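Local coordinates for aminoglycoside 3'-phosphotransferase AphA1-IAB (Acinetobacter baumannii, PDB 4FEW), which transfers a phosphate from ATP to the 3'-hydroxyl of kanamycin and related aminoglycosides, giving resistance to these antibiotics, at the PP2 site. Numbering follows the deposited sequence.

The PP2 site. Residues 41, 54, 83, 100-102, 109, 216-217. With PP2 (1-tert-butyl-3-(4-chloro-phenyl)-1H-pyrazolo[3,4-D]pyrimidin-4-ylamine), chain B.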
loop_
_atom_site.group_PDB
_atom_site.type_symbol
_atom_site.label_atom_id
_atom_site.label_comp_id
_atom_site.label_asym_id
_atom_site.label_seq_id
_atom_site.Cartn_x
_atom_site.Cartn_y
_atom_site.Cartn_z
ATOM N N ILE A 41 4.284 -7.721 12.042
ATOM C CA ILE A 41 3.152 -8.418 11.441
ATOM C C ILE A 41 3.026 -9.850 11.928
ATOM O O ILE A 41 3.975 -10.627 11.837
ATOM C CB ILE A 41 3.208 -8.406 9.913
ATOM C CG1 ILE A 41 3.146 -6.968 9.409
ATOM C CG2 ILE A 41 2.039 -9.209 9.335
ATOM C CD1 ILE A 41 3.279 -6.857 7.925
ATOM N N PHE A 54 -4.671 -11.391 10.018
ATOM C CA PHE A 54 -3.398 -10.709 10.215
ATOM C C PHE A 54 -3.513 -9.699 11.345
ATOM O O PHE A 54 -4.528 -9.019 11.471
ATOM C CB PHE A 54 -2.915 -10.037 8.929
ATOM C CG PHE A 54 -2.233 -10.986 7.976
ATOM C CD1 PHE A 54 -0.881 -11.260 8.101
ATOM C CD2 PHE A 54 -2.949 -11.618 6.969
ATOM C CE1 PHE A 54 -0.252 -12.150 7.236
ATOM C CE2 PHE A 54 -2.328 -12.494 6.097
ATOM C CZ PHE A 54 -0.978 -12.769 6.235
ATOM N N PRO A 83 -8.971 -6.292 2.729
ATOM C CA PRO A 83 -9.176 -7.030 3.979
ATOM C C PRO A 83 -10.248 -6.360 4.857
ATOM O O PRO A 83 -10.423 -5.143 4.788
ATOM C CB PRO A 83 -7.798 -6.951 4.642
ATOM C CG PRO A 83 -6.845 -6.829 3.481
ATOM C CD PRO A 83 -7.566 -5.898 2.543
ATOM N N THR A 100 -8.955 -9.566 8.477
ATOM C CA THR A 100 -9.098 -10.874 7.833
ATOM C C THR A 100 -8.190 -10.939 6.617
ATOM O O THR A 100 -8.073 -9.970 5.870
ATOM C CB THR A 100 -10.544 -11.172 7.372
ATOM O OG1 THR A 100 -10.899 -10.292 6.296
ATOM C CG2 THR A 100 -11.536 -11.033 8.530
ATOM N N ALA A 101 -7.542 -12.082 6.427
ATOM C CA ALA A 101 -6.636 -12.250 5.302
ATOM C C ALA A 101 -7.433 -12.388 4.017
ATOM O O ALA A 101 -8.549 -12.898 4.014
ATOM C CB ALA A 101 -5.724 -13.476 5.510
ATOM N N ILE A 102 -6.866 -11.895 2.927
ATOM C CA ILE A 102 -7.368 -12.226 1.615
ATOM C C ILE A 102 -6.632 -13.479 1.164
ATOM O O ILE A 102 -5.418 -13.455 0.972
ATOM C CB ILE A 102 -7.111 -11.087 0.637
ATOM C CG1 ILE A 102 -7.822 -9.822 1.117
ATOM C CG2 ILE A 102 -7.587 -11.474 -0.754
ATOM C CD1 ILE A 102 -7.630 -8.657 0.192
ATOM N N GLN A 109 4.321 -13.526 -6.313
ATOM C CA GLN A 109 4.434 -14.971 -6.171
ATOM C C GLN A 109 3.913 -15.700 -7.401
ATOM O O GLN A 109 4.550 -16.630 -7.896
ATOM C CB GLN A 109 3.686 -15.452 -4.934
ATOM C CG GLN A 109 4.396 -15.169 -3.623
ATOM C CD GLN A 109 3.574 -15.610 -2.420
ATOM O OE1 GLN A 109 2.423 -15.199 -2.253
ATOM N NE2 GLN A 109 4.157 -16.462 -1.585
ATOM N N ILE A 216 -3.934 -5.028 -0.786
ATOM C CA ILE A 216 -3.631 -4.913 0.633
ATOM C C ILE A 216 -2.656 -3.770 0.873
ATOM O O ILE A 216 -2.205 -3.148 -0.072
ATOM C CB ILE A 216 -3.013 -6.228 1.189
ATOM C CG1 ILE A 216 -1.671 -6.533 0.502
ATOM C CG2 ILE A 216 -3.991 -7.404 1.030
ATOM C CD1 ILE A 216 -0.969 -7.787 1.052
ATOM N N ASP A 217 -2.325 -3.525 2.139
ATOM C CA ASP A 217 -1.352 -2.499 2.519
ATOM C C ASP A 217 -1.754 -1.107 2.027
ATOM O O ASP A 217 -1.010 -0.465 1.298
ATOM C CB ASP A 217 0.052 -2.863 2.001
ATOM C CG ASP A 217 1.038 -3.119 3.129
ATOM O OD1 ASP A 217 0.657 -2.966 4.311
ATOM O OD2 ASP A 217 2.200 -3.460 2.834
HETATM C C1 PP2 B . -2.212 -9.145 4.393
HETATM N N2 PP2 B . -3.436 -8.683 4.698
HETATM C C3 PP2 B . -4.505 -9.301 4.250
HETATM N N4 PP2 B . -4.405 -10.376 3.488
HETATM C C5 PP2 B . -3.223 -10.888 3.134
HETATM C C6 PP2 B . -2.058 -10.267 3.589
HETATM C C8 PP2 B . -0.664 -10.426 3.503
HETATM N N9 PP2 B . -0.109 -9.443 4.209
HETATM N N10 PP2 B . -0.983 -8.728 4.709
HETATM C C11 PP2 B . 0.074 -11.400 2.831
HETATM C C12 PP2 B . -0.501 -12.427 2.099
HETATM C C13 PP2 B . 0.271 -13.378 1.456
HETATM C C14 PP2 B . 1.652 -13.309 1.550
HETATM C C15 PP2 B . 2.249 -12.291 2.284
HETATM C C16 PP2 B . 1.461 -11.343 2.926
HETATM C C22 PP2 B . -0.673 -7.534 5.541
HETATM C C23 PP2 B . -1.184 -7.762 6.957
HETATM C C24 PP2 B . 0.843 -7.356 5.521
HETATM C C25 PP2 B . -1.337 -6.294 4.920
HETATM N N25 PP2 B . -3.244 -11.970 2.367
HETATM CL CL PP2 B . 2.617 -14.493 0.744
#
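PP2, an inhibitor modelled at partial occupancy, lies in the ATP pocket of this kinase-like fold, its pyrazolopyrimidine sandwiched between Phe54 and Ile216. The pyrimidine edge is read by the backbone of Ile102, on the interdomain hinge after strand 94-100. Ile102 N donates a nearly straight bond to PP2 N4 at 2.9 Å. The exocyclic amine PP2 N25 returns one to Ile102 O at 3.0 Å, approaching from above the carbonyl plane. Phe54, on strand 53-59, stacks over one face, its ring tilted 19° from both PP2 rings; CE2 comes within 3.4 Å of PP2 C6 at the ring fusion, while CB and CG pack against tert-butyl methyl PP2 C23. From the opposite face Ile216 reaches in with both branches. CG1 takes the crowded position between backbone N and carbonyl carbon (chi1 63°), and the extended chain beyond it lays CD1 over the PP2 pyrazole, 3.5 Å from the ring centroid, while CG2 sits over the pyrimidine. Pro83 CG touches PP2 C3. Ile41 CD1 meets methyl PP2 C24, and Asp217 OD1, of the metal-binding aspartate equivalent to that of kinase DFG motifs, makes a loose van der Waals contact with PP2 C25. The chlorine rests obliquely against the amide of Gln109, extended beyond CG, with OE1 3.1 Å from PP2 CL. The site, centred about 12 Å from the catalytic base Asp199, normally holds ATP's adenine, so PP2 should block phosphate transfer by competing with the nucleotide.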